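Local coordinates for glycosylation Associate Protein 2 (Streptococcus agalactiae serotype V, PDB 6OYC) that probably takes part, with its Gap partners, in the glycosylation and export of surface glycoproteins by the accessory Sec system, at residues Glu166-Leu171 / Tyr220-Asp225; Pro296-Phe301 / Trp314-Met319; Glu353-Leu358 / Asp363-Ser368. One frame throughout, in Å; residues are numbered along the deposited sequence.

Contact 1: residues Glu166-Leu171 / Tyr220-Asp225; sequences ENYSFL and YFEKED
The Tyr168 ring and the Glu222 carboxylate meet with their planes steeply inclined, 67° apart. Glu222 OE2 stands oblique to the ring, so this pair is not a stack. The two side chains cross at about a right angle. The phenol end of the tyrosine does the touching. Tyr168 OH lies 3.4 Å from Glu222 OE2 and 3.6 Å from Glu222 CB. Lys223 adds a van der Waals touch, its CE 3.9 Å from Tyr168 OH. With CG between the backbone N and the carbonyl carbon (chi1 54°) and the chain extended beyond it, the glutamate puts both CB and OE2 beside the phenol oxygen. Both carboxylate oxygens of Glu222 have a cationic partner. OE2 receives Lys223 NZ at 3.2 Å on its anti lone pair, and OE1 forms a salt bridge with Arg201. This would be expected to favour the charged carboxylate and to fix its rotation. At the corner leading into the strand, Ser169 OG donates to Asn167 O at 2.9 Å, from above the carbonyl plane. This is a surface contact within an antiparallel five-stranded sheet. Strand 168-180 and edge strand 215-222 are not neighbours in that sheet: strands 238-247 and 198-208 lie between them. The Tyr168 side chain reaches over strand 198-208 to Glu222, resting on Asp199 and Arg201 on the way.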
# COMPACT_ATOMS: atom_id res chain seq x y z
N GLU B 166 -12.85 19.93 31.31
CA GLU B 166 -13.91 19.07 31.81
C GLU B 166 -14.85 18.60 30.71
O GLU B 166 -15.41 17.50 30.80
CB GLU B 166 -14.66 19.82 32.91
CG GLU B 166 -13.72 20.50 33.91
CD GLU B 166 -13.46 21.99 33.59
OE1 GLU B 166 -13.95 22.87 34.34
OE2 GLU B 166 -12.76 22.29 32.60
N ASN B 167 -15.05 19.42 29.68
CA ASN B 167 -15.74 19.05 28.45
C ASN B 167 -14.76 19.16 27.29
O ASN B 167 -13.66 19.71 27.42
CB ASN B 167 -16.95 19.95 28.19
CG ASN B 167 -17.90 20.00 29.39
OD1 ASN B 167 -18.54 19.02 29.73
ND2 ASN B 167 -17.98 21.16 30.03
N TYR B 168 -15.17 18.65 26.13
CA TYR B 168 -14.32 18.75 24.96
C TYR B 168 -13.90 20.20 24.75
O TYR B 168 -14.74 21.10 24.75
CB TYR B 168 -15.03 18.20 23.73
CG TYR B 168 -14.93 16.68 23.59
CD1 TYR B 168 -13.70 16.05 23.39
CD2 TYR B 168 -16.07 15.89 23.65
CE1 TYR B 168 -13.61 14.67 23.25
CE2 TYR B 168 -16.00 14.53 23.52
CZ TYR B 168 -14.78 13.92 23.33
OH TYR B 168 -14.77 12.56 23.22
N SER B 169 -12.60 20.42 24.62
CA SER B 169 -12.04 21.76 24.54
C SER B 169 -11.04 21.83 23.41
O SER B 169 -10.18 20.94 23.29
CB SER B 169 -11.34 22.17 25.84
OG SER B 169 -12.27 22.22 26.88
N PHE B 170 -11.12 22.90 22.62
CA PHE B 170 -10.21 23.07 21.50
C PHE B 170 -8.77 22.94 21.97
O PHE B 170 -8.36 23.58 22.93
CB PHE B 170 -10.43 24.43 20.83
CG PHE B 170 -9.44 24.72 19.72
CD1 PHE B 170 -9.46 23.98 18.55
CD2 PHE B 170 -8.49 25.72 19.87
CE1 PHE B 170 -8.56 24.24 17.51
CE2 PHE B 170 -7.58 26.00 18.84
CZ PHE B 170 -7.62 25.25 17.66
N LEU B 171 -8.02 22.07 21.31
CA LEU B 171 -6.62 21.88 21.65
C LEU B 171 -5.67 22.34 20.55
O LEU B 171 -4.67 23.00 20.86
CB LEU B 171 -6.35 20.41 21.97
CG LEU B 171 -4.87 20.11 22.24
CD1 LEU B 171 -4.35 20.92 23.43
CD2 LEU B 171 -4.67 18.63 22.45
N TYR B 220 -17.62 14.77 12.77
CA TYR B 220 -16.80 14.65 13.97
C TYR B 220 -16.50 13.18 14.23
O TYR B 220 -17.28 12.30 13.86
CB TYR B 220 -17.49 15.27 15.20
CG TYR B 220 -18.61 14.41 15.71
CD1 TYR B 220 -19.87 14.47 15.12
CD2 TYR B 220 -18.41 13.49 16.74
CE1 TYR B 220 -20.91 13.64 15.55
CE2 TYR B 220 -19.45 12.66 17.17
CZ TYR B 220 -20.69 12.75 16.57
OH TYR B 220 -21.74 11.94 16.99
N PHE B 221 -15.37 12.93 14.87
CA PHE B 221 -14.98 11.57 15.22
C PHE B 221 -14.21 11.63 16.53
O PHE B 221 -13.33 12.48 16.71
CB PHE B 221 -14.13 10.93 14.10
CG PHE B 221 -14.85 10.83 12.79
CD1 PHE B 221 -15.74 9.79 12.55
CD2 PHE B 221 -14.70 11.82 11.82
CE1 PHE B 221 -16.45 9.73 11.36
CE2 PHE B 221 -15.39 11.76 10.64
CZ PHE B 221 -16.27 10.71 10.39
N GLU B 222 -14.54 10.73 17.45
CA GLU B 222 -13.89 10.72 18.75
C GLU B 222 -13.52 9.30 19.11
O GLU B 222 -13.92 8.35 18.44
CB GLU B 222 -14.79 11.33 19.82
CG GLU B 222 -16.15 10.70 19.88
CD GLU B 222 -17.16 11.58 20.57
OE1 GLU B 222 -17.62 12.57 19.96
OE2 GLU B 222 -17.51 11.29 21.73
N LYS B 223 -12.73 9.19 20.19
CA LYS B 223 -12.21 7.95 20.78
C LYS B 223 -11.97 6.82 19.79
O LYS B 223 -10.99 6.85 19.05
CB LYS B 223 -13.12 7.45 21.92
CG LYS B 223 -14.15 8.46 22.38
CD LYS B 223 -14.81 8.04 23.68
CE LYS B 223 -15.97 8.95 23.96
NZ LYS B 223 -17.20 8.47 23.26
N GLU B 224 -12.85 5.81 19.79
CA GLU B 224 -12.56 4.58 19.05
C GLU B 224 -12.58 4.82 17.55
O GLU B 224 -11.82 4.17 16.81
CB GLU B 224 -13.55 3.48 19.45
CG GLU B 224 -13.48 2.19 18.59
CD GLU B 224 -12.09 1.52 18.53
OE1 GLU B 224 -11.85 0.74 17.58
OE2 GLU B 224 -11.24 1.76 19.43
N ASP B 225 -13.41 5.75 17.08
CA ASP B 225 -13.44 6.08 15.66
C ASP B 225 -12.08 6.58 15.17
O ASP B 225 -11.68 6.29 14.05
CB ASP B 225 -14.52 7.13 15.38
CG ASP B 225 -15.90 6.53 15.40
OD1 ASP B 225 -15.99 5.30 15.28
OD2 ASP B 225 -16.89 7.28 15.55

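Contact 2: residues Pro296-Phe301 / Trp314-Met319; sequences PLTVYF and WMMKSM
Tyr300 and Met315 meet through a methyl group set almost squarely on a ring face. Met315 CE stands 3.8 Å from the ring centroid and only 6° off the ring normal, a CH-pi contact. The Met315 chain runs out straight and then bends at its last torsion (chi3 77°), which brings CE over the ring. SD stays farther off, 5.5 Å from the ring centroid, and adds a Met-aromatic contact. Met316 packs beside the tyrosine's base, with its CG 3.9 Å from Tyr300 CB. Its chain bends twice, and CE reaches Thr298, 3.3 Å from OG1. That hydroxyl is buried and has a hydrogen bond to Pro322 O. Phe323 packs on both Thr298 and Met316. The side of the helix turned from the strand is open to solvent at Ser318 and partly so at Lys317. There Ser318 OG turns back on its own helix and donates to Met315 O at 2.6 Å, and Lys317 reaches Glu82 in a salt bridge. Strand 297-301 and helix 314-318 run nearly antiparallel, at 167°, with axes 9.9 Å apart. They are the first two elements of a beta-alpha-beta unit completed by strand 323-327, in a domain consistent with the alpha/beta-hydrolase fold.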
# COMPACT_ATOMS: atom_id res chain seq x y z
N PRO B 296 7.24 -18.54 -10.14
CA PRO B 296 7.21 -18.32 -8.71
C PRO B 296 6.42 -17.09 -8.31
O PRO B 296 5.97 -16.38 -9.16
CB PRO B 296 8.66 -18.07 -8.43
CG PRO B 296 9.08 -17.29 -9.59
CD PRO B 296 8.28 -17.73 -10.76
N LEU B 297 6.26 -16.87 -7.01
CA LEU B 297 5.61 -15.67 -6.53
C LEU B 297 6.72 -14.63 -6.30
O LEU B 297 7.66 -14.88 -5.60
CB LEU B 297 4.81 -15.92 -5.27
CG LEU B 297 4.43 -14.75 -4.38
CD1 LEU B 297 3.55 -13.80 -5.11
CD2 LEU B 297 3.77 -15.19 -3.12
N THR B 298 6.57 -13.47 -6.91
CA THR B 298 7.60 -12.44 -6.84
C THR B 298 7.14 -11.25 -6.00
O THR B 298 6.14 -10.60 -6.34
CB THR B 298 7.98 -11.98 -8.24
OG1 THR B 298 6.79 -11.51 -8.90
CG2 THR B 298 8.58 -13.14 -9.02
N VAL B 299 7.88 -10.93 -4.95
CA VAL B 299 7.53 -9.88 -4.00
C VAL B 299 8.46 -8.69 -4.19
O VAL B 299 9.69 -8.85 -4.16
CB VAL B 299 7.59 -10.40 -2.55
CG1 VAL B 299 7.27 -9.30 -1.54
CG2 VAL B 299 6.67 -11.60 -2.36
N TYR B 300 7.88 -7.51 -4.38
CA TYR B 300 8.65 -6.27 -4.48
C TYR B 300 8.30 -5.35 -3.31
O TYR B 300 7.15 -4.94 -3.18
CB TYR B 300 8.37 -5.55 -5.80
CG TYR B 300 9.21 -4.31 -6.01
CD1 TYR B 300 10.60 -4.39 -6.05
CD2 TYR B 300 8.61 -3.05 -6.16
CE1 TYR B 300 11.37 -3.25 -6.25
CE2 TYR B 300 9.38 -1.91 -6.35
CZ TYR B 300 10.76 -2.02 -6.39
OH TYR B 300 11.52 -0.89 -6.59
N PHE B 301 9.30 -5.06 -2.47
CA PHE B 301 9.13 -4.05 -1.42
C PHE B 301 9.37 -2.66 -2.01
O PHE B 301 10.39 -2.42 -2.66
CB PHE B 301 10.11 -4.28 -0.27
CG PHE B 301 9.75 -5.45 0.62
CD1 PHE B 301 10.01 -6.75 0.22
CD2 PHE B 301 9.23 -5.23 1.88
CE1 PHE B 301 9.71 -7.82 1.04
CE2 PHE B 301 8.93 -6.31 2.71
CZ PHE B 301 9.16 -7.60 2.29
N TRP B 314 3.77 -1.67 -12.53
CA TRP B 314 3.89 -2.04 -13.93
C TRP B 314 5.10 -2.93 -14.17
O TRP B 314 5.05 -3.84 -15.01
CB TRP B 314 3.92 -0.78 -14.79
CG TRP B 314 2.62 -0.08 -14.77
CD1 TRP B 314 2.35 1.15 -14.21
CD2 TRP B 314 1.39 -0.55 -15.33
NE1 TRP B 314 1.02 1.46 -14.39
CE2 TRP B 314 0.41 0.43 -15.07
CE3 TRP B 314 1.02 -1.72 -16.00
CZ2 TRP B 314 -0.91 0.29 -15.48
CZ3 TRP B 314 -0.30 -1.86 -16.41
CH2 TRP B 314 -1.25 -0.85 -16.15
N MET B 315 6.19 -2.70 -13.45
CA MET B 315 7.37 -3.54 -13.61
C MET B 315 7.07 -4.99 -13.24
O MET B 315 7.48 -5.91 -13.94
CB MET B 315 8.52 -3.01 -12.76
CG MET B 315 9.72 -3.93 -12.70
SD MET B 315 10.95 -3.26 -11.57
CE MET B 315 10.22 -3.68 -9.98
N MET B 316 6.34 -5.19 -12.13
CA MET B 316 6.04 -6.55 -11.70
C MET B 316 4.92 -7.17 -12.53
O MET B 316 4.86 -8.40 -12.66
CB MET B 316 5.66 -6.57 -10.22
CG MET B 316 6.75 -6.03 -9.32
SD MET B 316 8.34 -6.87 -9.56
CE MET B 316 8.01 -8.40 -8.68
N LYS B 317 4.04 -6.34 -13.09
CA LYS B 317 3.02 -6.88 -13.99
C LYS B 317 3.64 -7.42 -15.28
O LYS B 317 3.13 -8.38 -15.86
CB LYS B 317 1.97 -5.82 -14.30
CG LYS B 317 0.59 -6.38 -14.64
CD LYS B 317 -0.50 -5.33 -14.43
CE LYS B 317 -1.74 -5.59 -15.30
NZ LYS B 317 -2.38 -6.93 -15.17
N SER B 318 4.76 -6.82 -15.71
CA SER B 318 5.36 -7.21 -16.98
C SER B 318 6.05 -8.57 -16.90
O SER B 318 6.27 -9.20 -17.94
CB SER B 318 6.36 -6.14 -17.42
OG SER B 318 7.43 -6.05 -16.51
N MET B 319 6.37 -9.04 -15.70
CA MET B 319 7.00 -10.34 -15.54
C MET B 319 6.03 -11.50 -15.73
O MET B 319 6.48 -12.65 -15.67
CB MET B 319 7.64 -10.44 -14.16
CG MET B 319 8.44 -9.22 -13.79
SD MET B 319 10.18 -9.43 -14.19
CE MET B 319 10.80 -7.75 -14.05

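Contact 3: residues Glu353-Leu358 / Asp363-Ser368; sequences EKLAFL and DQLILS
Leu355 of helix 341-358 packs on Leu365, at the start of strand 365-370. The helix is the connecting segment of a beta-alpha-beta crossover that leaves parallel strand 323-327 and returns in strand 365-370, as in an alpha/beta-hydrolase-like domain. Strand 297-301 lies between these two in the sheet. The contact itself is apolar. The leucines cross at about a right angle, and both branches of Leu355 reach Leu365, whose CB lies 3.9 Å from Leu355 CD2. Leu365 points its CG anti to the backbone N (chi1 164°), and its CD2 branch faces the helix. The same cluster takes in Leu297, which touches Leu355, and Val299, which touches Leu365. Polar bonds lie around this core. Lys354 NZ forms salt bridges with Glu353 OE1, at 3.6 Å, and with Glu274, so its amine ties the helix to an edge strand of the sheet. The Gln364 side chain turns to the preceding loop, where OE1 accepts from Ser361 N. The aromatic contact is a cation-pi pair between Phe357 and Arg103, away from the leucines. Backbone bonds from Gln364 and Ile366 to Leu297 hold the strand in the sheet. The closest approach between the two segments is from Leu355 CD1 to Leu365 CD2, at 3.7 Å.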
# COMPACT_ATOMS: atom_id res chain seq x y z
N GLU B 353 0.91 -16.03 3.75
CA GLU B 353 -0.48 -16.25 3.43
C GLU B 353 -0.69 -16.35 1.92
O GLU B 353 -1.48 -17.19 1.45
CB GLU B 353 -1.33 -15.14 4.03
CG GLU B 353 -2.83 -15.36 3.98
CD GLU B 353 -3.60 -14.10 4.37
OE1 GLU B 353 -4.25 -13.50 3.49
OE2 GLU B 353 -3.54 -13.71 5.56
N LYS B 354 0.03 -15.55 1.13
CA LYS B 354 -0.16 -15.61 -0.31
C LYS B 354 0.56 -16.80 -0.93
O LYS B 354 0.09 -17.33 -1.96
CB LYS B 354 0.31 -14.32 -0.97
CG LYS B 354 -0.27 -13.09 -0.33
CD LYS B 354 -1.77 -13.04 -0.44
CE LYS B 354 -2.35 -12.01 0.53
NZ LYS B 354 -3.82 -11.88 0.35
N LEU B 355 1.69 -17.23 -0.36
CA LEU B 355 2.27 -18.50 -0.74
C LEU B 355 1.28 -19.64 -0.51
O LEU B 355 1.03 -20.45 -1.41
CB LEU B 355 3.56 -18.76 0.04
CG LEU B 355 4.81 -18.12 -0.55
CD1 LEU B 355 5.90 -18.03 0.49
CD2 LEU B 355 5.30 -18.88 -1.74
N ALA B 356 0.70 -19.68 0.69
CA ALA B 356 -0.31 -20.69 1.00
C ALA B 356 -1.46 -20.66 -0.00
O ALA B 356 -1.82 -21.69 -0.58
CB ALA B 356 -0.84 -20.48 2.43
N PHE B 357 -2.03 -19.47 -0.24
CA PHE B 357 -3.10 -19.35 -1.23
C PHE B 357 -2.71 -19.96 -2.57
O PHE B 357 -3.53 -20.62 -3.22
CB PHE B 357 -3.47 -17.87 -1.41
CG PHE B 357 -4.52 -17.62 -2.47
CD1 PHE B 357 -5.87 -17.67 -2.16
CD2 PHE B 357 -4.16 -17.31 -3.77
CE1 PHE B 357 -6.84 -17.40 -3.13
CE2 PHE B 357 -5.12 -17.05 -4.74
CZ PHE B 357 -6.46 -17.09 -4.42
N LEU B 358 -1.47 -19.73 -3.02
CA LEU B 358 -1.00 -20.30 -4.27
C LEU B 358 -0.58 -21.77 -4.13
O LEU B 358 -0.28 -22.41 -5.15
CB LEU B 358 0.18 -19.49 -4.81
CG LEU B 358 -0.17 -18.13 -5.43
CD1 LEU B 358 1.08 -17.30 -5.61
CD2 LEU B 358 -0.87 -18.31 -6.77
N ASP B 363 10.63 -22.31 -1.54
CA ASP B 363 11.53 -22.32 -2.69
C ASP B 363 10.84 -21.89 -3.97
O ASP B 363 11.46 -21.93 -5.03
CB ASP B 363 12.14 -23.71 -2.88
CG ASP B 363 13.60 -23.64 -3.29
OD1 ASP B 363 13.89 -23.15 -4.40
OD2 ASP B 363 14.47 -24.05 -2.48
N GLN B 364 9.58 -21.47 -3.90
CA GLN B 364 8.91 -20.86 -5.04
C GLN B 364 8.60 -19.38 -4.77
O GLN B 364 7.67 -18.81 -5.35
CB GLN B 364 7.67 -21.66 -5.40
CG GLN B 364 8.01 -23.14 -5.71
CD GLN B 364 6.80 -24.06 -5.80
OE1 GLN B 364 6.10 -24.29 -4.80
NE2 GLN B 364 6.55 -24.61 -6.99
N LEU B 365 9.41 -18.74 -3.91
CA LEU B 365 9.23 -17.36 -3.48
C LEU B 365 10.48 -16.53 -3.77
O LEU B 365 11.60 -16.97 -3.49
CB LEU B 365 8.91 -17.31 -1.98
CG LEU B 365 9.08 -15.94 -1.32
CD1 LEU B 365 8.03 -15.00 -1.88
CD2 LEU B 365 8.98 -16.04 0.20
N ILE B 366 10.29 -15.32 -4.30
CA ILE B 366 11.38 -14.39 -4.59
C ILE B 366 11.09 -13.04 -3.95
O ILE B 366 10.07 -12.41 -4.27
CB ILE B 366 11.60 -14.21 -6.10
CG1 ILE B 366 11.86 -15.57 -6.76
CG2 ILE B 366 12.74 -13.21 -6.37
CD1 ILE B 366 11.64 -15.54 -8.22
N LEU B 367 11.99 -12.57 -3.09
CA LEU B 367 11.90 -11.25 -2.47
C LEU B 367 12.87 -10.29 -3.14
O LEU B 367 14.00 -10.66 -3.45
CB LEU B 367 12.19 -11.34 -0.97
CG LEU B 367 11.30 -12.32 -0.23
CD1 LEU B 367 11.70 -12.49 1.23
CD2 LEU B 367 9.84 -11.91 -0.33
N SER B 368 12.43 -9.05 -3.35
CA SER B 368 13.20 -8.09 -4.13
C SER B 368 12.92 -6.66 -3.68
O SER B 368 11.91 -6.38 -3.03
CB SER B 368 12.88 -8.21 -5.62
OG SER B 368 11.48 -8.06 -5.83

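Overall arrangement
Contacts 2 and 3 are buried and belong to one mixed sheet, while contact 1 lies at the surface of a separate antiparallel sheet. Contact 1 is remote from both, its centre about 44 Å from each of theirs, on the opposite side of the chain's centre. The centres of contacts 2 and 3 are about 12 Å apart. Their strands, 297-301 and 365-370, are neighbours, and Val299 O probably accepts a hydrogen bond from Ser368 OG at 2.6 Å. Contact 2 sets a helix on strand 297-301, and contact 3 another on strand 365-370. Chemistry follows location: contact 1 gathers a phenol and charged groups, contact 2 pairs methionines with an aromatic ring, and contact 3 is leucine on leucine.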